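Local coordinates for protein tryptophan decarboxylase 1 (Oryza sativa subsp. japonica, PDB 6KHO) that decarboxylates L-tryptophan to tryptamine and 5-hydroxy-L-tryptophan to serotonin, working as a homodimer with pyridoxal 5'-phosphate as cofactor, at residues 356-359 against 360-363; 375-379 against 380-384. All coordinates share one frame; numbering follows the deposited sequence.

Overall arrangement
Both contacts are local and follow one another along the chain; they neither nest nor cross. After helix 346-353 the chain enters the tight turn of contact 1, residues 356-363, which closes just as helix 363-366 begins. Contact 2, residues 375-384, comes later, in the loop between helix 363-366 and helix 386-420. The two centres lie about 15 Å apart, yet the contacts touch. CD1 of Leu360 packs at 4.2 Å from CG1 of Val380, and the Tyr359 hydroxyl lies near the same methyl. Both contacts touch the second subunit. Together they bring the proton donor, Tyr359, and the phosphate-binding backbone of Val380 and Gly381 to the dimer interface.

Contact 1 of 2, residues 356-359 against 360-363. With ACT (acetate ion), chain D.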
loop_
_atom_site.group_PDB
_atom_site.type_symbol
_atom_site.label_atom_id
_atom_site.label_comp_id
_atom_site.label_asym_id
_atom_site.label_seq_id
_atom_site.Cartn_x
_atom_site.Cartn_y
_atom_site.Cartn_z
ATOM N N ASN A 356 -6.924 11.946 -15.290
ATOM C CA ASN A 356 -6.340 13.231 -15.684
ATOM C C ASN A 356 -7.044 14.367 -14.955
ATOM O O ASN A 356 -7.574 15.289 -15.579
ATOM C CB ASN A 356 -6.395 13.410 -17.203
ATOM C CG ASN A 356 -5.424 14.485 -17.705
ATOM O OD1 ASN A 356 -4.401 14.775 -17.070
ATOM N ND2 ASN A 356 -5.747 15.085 -18.846
ATOM N N PRO A 357 -7.049 14.340 -13.617
ATOM C CA PRO A 357 -7.708 15.416 -12.869
ATOM C C PRO A 357 -6.958 16.729 -13.040
ATOM O O PRO A 357 -5.725 16.758 -13.115
ATOM C CB PRO A 357 -7.655 14.925 -11.421
ATOM C CG PRO A 357 -6.413 14.122 -11.365
ATOM C CD PRO A 357 -6.298 13.439 -12.721
ATOM N N GLU A 358 -7.728 17.820 -13.100
ATOM C CA GLU A 358 -7.165 19.124 -13.433
ATOM C C GLU A 358 -6.077 19.538 -12.445
ATOM O O GLU A 358 -5.041 20.091 -12.844
ATOM C CB GLU A 358 -8.285 20.166 -13.463
ATOM C CG GLU A 358 -7.834 21.578 -13.785
ATOM C CD GLU A 358 -7.382 21.723 -15.230
ATOM O OE1 GLU A 358 -8.084 21.208 -16.134
ATOM O OE2 GLU A 358 -6.310 22.328 -15.455
ATOM N N TYR A 359 -6.283 19.260 -11.157
ATOM C CA TYR A 359 -5.356 19.765 -10.142
ATOM C C TYR A 359 -3.972 19.111 -10.229
ATOM O O TYR A 359 -3.006 19.660 -9.682
ATOM C CB TYR A 359 -5.967 19.604 -8.742
ATOM C CG TYR A 359 -5.774 18.245 -8.092
ATOM C CD1 TYR A 359 -6.508 17.144 -8.503
ATOM C CD2 TYR A 359 -4.860 18.071 -7.057
ATOM C CE1 TYR A 359 -6.328 15.896 -7.918
ATOM C CE2 TYR A 359 -4.681 16.833 -6.455
ATOM C CZ TYR A 359 -5.410 15.749 -6.890
ATOM O OH TYR A 359 -5.226 14.516 -6.293
ATOM N N LEU A 360 -3.832 18.000 -10.950
ATOM C CA LEU A 360 -2.535 17.344 -11.101
ATOM C C LEU A 360 -1.856 17.644 -12.430
ATOM O O LEU A 360 -0.722 17.189 -12.641
ATOM C CB LEU A 360 -2.685 15.831 -10.957
ATOM C CG LEU A 360 -3.116 15.311 -9.583
ATOM C CD1 LEU A 360 -3.186 13.794 -9.596
ATOM C CD2 LEU A 360 -2.154 15.774 -8.532
ATOM N N LYS A 361 -2.509 18.383 -13.330
ATOM C CA LYS A 361 -1.945 18.608 -14.659
ATOM C C LYS A 361 -0.638 19.383 -14.577
ATOM O O LYS A 361 -0.476 20.262 -13.733
ATOM C CB LYS A 361 -2.951 19.346 -15.543
ATOM C CG LYS A 361 -4.093 18.439 -15.990
ATOM C CD LYS A 361 -5.123 19.177 -16.823
ATOM C CE LYS A 361 -6.223 18.240 -17.287
ATOM N NZ LYS A 361 -7.344 19.008 -17.898
ATOM N N ASN A 362 0.304 19.039 -15.459
ATOM C CA ASN A 362 1.601 19.699 -15.490
ATOM C C ASN A 362 2.250 19.461 -16.848
ATOM O O ASN A 362 1.899 18.525 -17.578
ATOM C CB ASN A 362 2.515 19.195 -14.365
ATOM C CG ASN A 362 2.831 17.720 -14.500
ATOM O OD1 ASN A 362 3.837 17.340 -15.098
ATOM N ND2 ASN A 362 1.939 16.877 -13.985
ATOM N N HIS A 363 3.226 20.315 -17.165
ATOM C CA HIS A 363 3.834 20.282 -18.491
ATOM C C HIS A 363 4.518 18.944 -18.769
ATOM O O HIS A 363 4.404 18.412 -19.871
ATOM C CB HIS A 363 4.812 21.453 -18.646
ATOM C CG HIS A 363 4.156 22.798 -18.516
ATOM N ND1 HIS A 363 2.913 23.077 -19.053
ATOM C CD2 HIS A 363 4.561 23.937 -17.898
ATOM C CE1 HIS A 363 2.586 24.328 -18.774
ATOM N NE2 HIS A 363 3.568 24.871 -18.074
HETATM C C ACT D . -3.438 13.762 -3.125
HETATM O O ACT D . -3.198 12.590 -2.634
HETATM O OXT ACT D . -3.832 14.071 -4.295
HETATM C CH3 ACT D . -3.215 15.002 -2.174
HETATM O O HOH W 1 -0.843 20.539 -10.923
#
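Tyr359 swings its CG between its own backbone N and carbonyl carbon (chi1 85°), while Leu360 sets its CG beside its backbone N (chi1 -66°), and the two neighbouring side chains run side by side. Leu360 CG lies over one ring face, 3.6 Å from the centroid of the Tyr359 ring, a CH-pi contact. CD2 of the leucine touches CE2 of Tyr359 at 3.4 Å. Its other methyl, CD1, meets CG of Pro357 at 3.7 Å.

The backbone turns tightly here. Leu360 N bonds to Pro357 O and Lys361 N to Glu358 O, both 3.1 Å. The extended Lys361 chain crosses Asn356, and NZ comes to OE1 of Glu358 from above the carboxylate plane, a 2.9 Å salt bridge. OE2 of Glu358 is held by His475 of the second subunit.

Tyr359 OH makes a very short bond, 2.5 Å, to OXT of an acetate, probably from the crystallisation liquor; this oxygen lies in the ring plane at its edge. The same hydroxyl bonds to NE2 of His214 of the second subunit. A phenylalanine at Tyr359 would probably keep the leucine packing but cost that histidine its hydroxyl partner and the site its proton-donating group.

Asn362 is the N-cap of helix 363-366. The short 3-10 turn before it presents the proton donor Tyr359 to the active site of this PLP-dependent decarboxylase, at the dimer interface.

Contact 2 of 2, residues 375-379 against 380-384; sequences DMQVG and VGRRF. With PLP (pyridoxal-5'-phosphate), chain J.
One amide, that of Gln377, bonds to Gly379, Gly381 and Arg382 and braces its own loop. Its CG sits between the backbone N and the carbonyl carbon (chi1 67°), and the chain then runs straight, which carries the amide across the bend.

NE2 of Gln377 gives a hydrogen bond to O of Gly379 at 2.9 Å. It gives another to O of Gly381 at 3.2 Å, with that oxygen tilted out of the amide plane. Both carbonyls are met from above their planes. On the other branch, OE1 of Gln377 accepts a nearly straight bond from NE of Arg382, 2.8 Å long. The oxygen lies in the guanidinium plane, but the donor stands 48° out of the amide carbonyl plane. The two flat groups are turned 47° apart. Arg382 bends at chi3, and its NH1 forms a salt bridge with Glu139.

The brace probably helps hold the backbone with the N-H groups of Val380 and Gly381 turned to the phosphate. Gly381 N bonds to O3P of PLP at 2.7 Å, almost in line. Val380 N reaches O2P of PLP at 3.3 Å. CB of Val380 also lies 3.2 Å from O3P of PLP. Ser176 and Thr175 of the second subunit bond to the same PLP, which is therefore shared across the dimer interface.

The loop is buried between secondary-structure elements. Gln377 rests on Leu172 of strand 168-172 and on Glu177 of helix 175-194. Val378 packs on Leu180 and Val181 of that helix, and its N bonds to Glu177. Arg382 lies against Val170 of the same strand. Arg383 and Phe384 then meet Ala119 of helix 110-122, just before helix 386-420 begins.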
loop_
_atom_site.group_PDB
_atom_site.type_symbol
_atom_site.label_atom_id
_atom_site.label_comp_id
_atom_site.label_asym_id
_atom_site.label_seq_id
_atom_site.Cartn_x
_atom_site.Cartn_y
_atom_site.Cartn_z
ATOM N N ASP A 375 -0.807 6.139 -12.627
ATOM C CA ASP A 375 -1.479 5.505 -13.749
ATOM C C ASP A 375 -1.083 4.042 -13.903
ATOM O O ASP A 375 -1.513 3.398 -14.860
ATOM C CB ASP A 375 -1.181 6.271 -15.048
ATOM C CG ASP A 375 -1.721 7.702 -15.041
ATOM O OD1 ASP A 375 -2.675 8.016 -14.300
ATOM O OD2 ASP A 375 -1.184 8.527 -15.800
ATOM N N MET A 376 -0.290 3.502 -12.974
ATOM C CA MET A 376 0.122 2.103 -12.988
ATOM C C MET A 376 -0.295 1.365 -11.719
ATOM O O MET A 376 0.201 0.264 -11.461
ATOM C CB MET A 376 1.639 1.995 -13.173
ATOM C CG MET A 376 2.141 2.561 -14.482
ATOM S SD MET A 376 2.036 1.308 -15.761
ATOM C CE MET A 376 3.334 0.175 -15.250
ATOM N N GLN A 377 -1.201 1.936 -10.924
ATOM C CA GLN A 377 -1.566 1.376 -9.622
ATOM C C GLN A 377 -3.022 1.712 -9.350
ATOM O O GLN A 377 -3.659 2.445 -10.115
ATOM C CB GLN A 377 -0.679 1.941 -8.498
ATOM C CG GLN A 377 -0.919 3.431 -8.281
ATOM C CD GLN A 377 -0.023 4.057 -7.197
ATOM O OE1 GLN A 377 1.044 3.538 -6.875
ATOM N NE2 GLN A 377 -0.475 5.172 -6.633
ATOM N N VAL A 378 -3.530 1.220 -8.219
ATOM C CA VAL A 378 -4.916 1.503 -7.836
ATOM C C VAL A 378 -5.076 2.942 -7.346
ATOM O O VAL A 378 -5.976 3.670 -7.788
ATOM C CB VAL A 378 -5.389 0.482 -6.781
ATOM C CG1 VAL A 378 -6.697 0.943 -6.113
ATOM C CG2 VAL A 378 -5.552 -0.893 -7.442
ATOM N N GLY A 379 -4.215 3.382 -6.424
ATOM C CA GLY A 379 -4.395 4.651 -5.746
ATOM C C GLY A 379 -3.725 5.826 -6.447
ATOM O O GLY A 379 -3.198 5.717 -7.556
ATOM N N VAL A 380 -3.751 6.976 -5.771
ATOM C CA VAL A 380 -3.151 8.196 -6.307
ATOM C C VAL A 380 -1.787 8.398 -5.653
ATOM O O VAL A 380 -0.754 8.282 -6.321
ATOM C CB VAL A 380 -4.063 9.422 -6.107
ATOM C CG1 VAL A 380 -3.479 10.659 -6.815
ATOM C CG2 VAL A 380 -5.461 9.134 -6.646
ATOM N N GLY A 381 -1.770 8.677 -4.342
ATOM C CA GLY A 381 -0.512 8.876 -3.645
ATOM C C GLY A 381 0.309 7.601 -3.540
ATOM O O GLY A 381 -0.185 6.486 -3.726
ATOM N N ARG A 382 1.600 7.770 -3.245
ATOM C CA ARG A 382 2.510 6.638 -3.102
ATOM C C ARG A 382 3.794 7.106 -2.428
ATOM O O ARG A 382 4.238 8.235 -2.653
ATOM C CB ARG A 382 2.834 5.995 -4.464
ATOM C CG ARG A 382 3.400 6.968 -5.519
ATOM C CD ARG A 382 3.126 6.491 -6.955
ATOM N NE ARG A 382 3.329 5.053 -7.091
ATOM C CZ ARG A 382 4.521 4.483 -7.238
ATOM N NH1 ARG A 382 5.613 5.241 -7.289
ATOM N NH2 ARG A 382 4.620 3.166 -7.346
ATOM N N ARG A 383 4.371 6.222 -1.608
ATOM C CA ARG A 383 5.665 6.399 -0.964
ATOM C C ARG A 383 6.802 6.270 -1.974
ATOM O O ARG A 383 6.662 5.677 -3.043
ATOM C CB ARG A 383 5.893 5.336 0.123
ATOM C CG ARG A 383 5.145 5.550 1.415
ATOM C CD ARG A 383 5.444 4.404 2.402
ATOM N NE ARG A 383 6.880 4.226 2.623
ATOM C CZ ARG A 383 7.586 4.878 3.534
ATOM N NH1 ARG A 383 7.002 5.771 4.341
ATOM N NH2 ARG A 383 8.883 4.628 3.646
ATOM N N PHE A 384 7.957 6.807 -1.584
ATOM C CA PHE A 384 9.222 6.667 -2.310
ATOM C C PHE A 384 9.835 5.294 -1.996
ATOM O O PHE A 384 10.832 5.167 -1.283
ATOM C CB PHE A 384 10.133 7.822 -1.902
ATOM C CG PHE A 384 11.412 7.944 -2.698
ATOM C CD1 PHE A 384 11.714 7.077 -3.742
ATOM C CD2 PHE A 384 12.321 8.940 -2.374
ATOM C CE1 PHE A 384 12.895 7.210 -4.451
ATOM C CE2 PHE A 384 13.506 9.081 -3.075
ATOM C CZ PHE A 384 13.796 8.213 -4.109
HETATM N N1 PLP J . -10.165 11.832 -2.059
HETATM C C2 PLP J . -9.800 12.969 -1.376
HETATM C C2A PLP J . -10.848 13.882 -0.785
HETATM C C3 PLP J . -8.453 13.261 -1.232
HETATM O O3 PLP J . -8.099 14.391 -0.545
HETATM C C4 PLP J . -7.473 12.411 -1.756
HETATM C C4A PLP J . -6.173 12.279 -1.013
HETATM C C5 PLP J . -7.861 11.285 -2.463
HETATM C C6 PLP J . -9.212 10.994 -2.605
HETATM C C5A PLP J . -6.811 10.370 -3.066
HETATM O O4P PLP J . -6.451 9.385 -2.139
HETATM P P PLP J . -5.254 8.332 -2.323
HETATM O O1P PLP J . -4.941 7.861 -0.925
HETATM O O2P PLP J . -5.786 7.219 -3.198
HETATM O O3P PLP J . -4.022 8.922 -2.959
#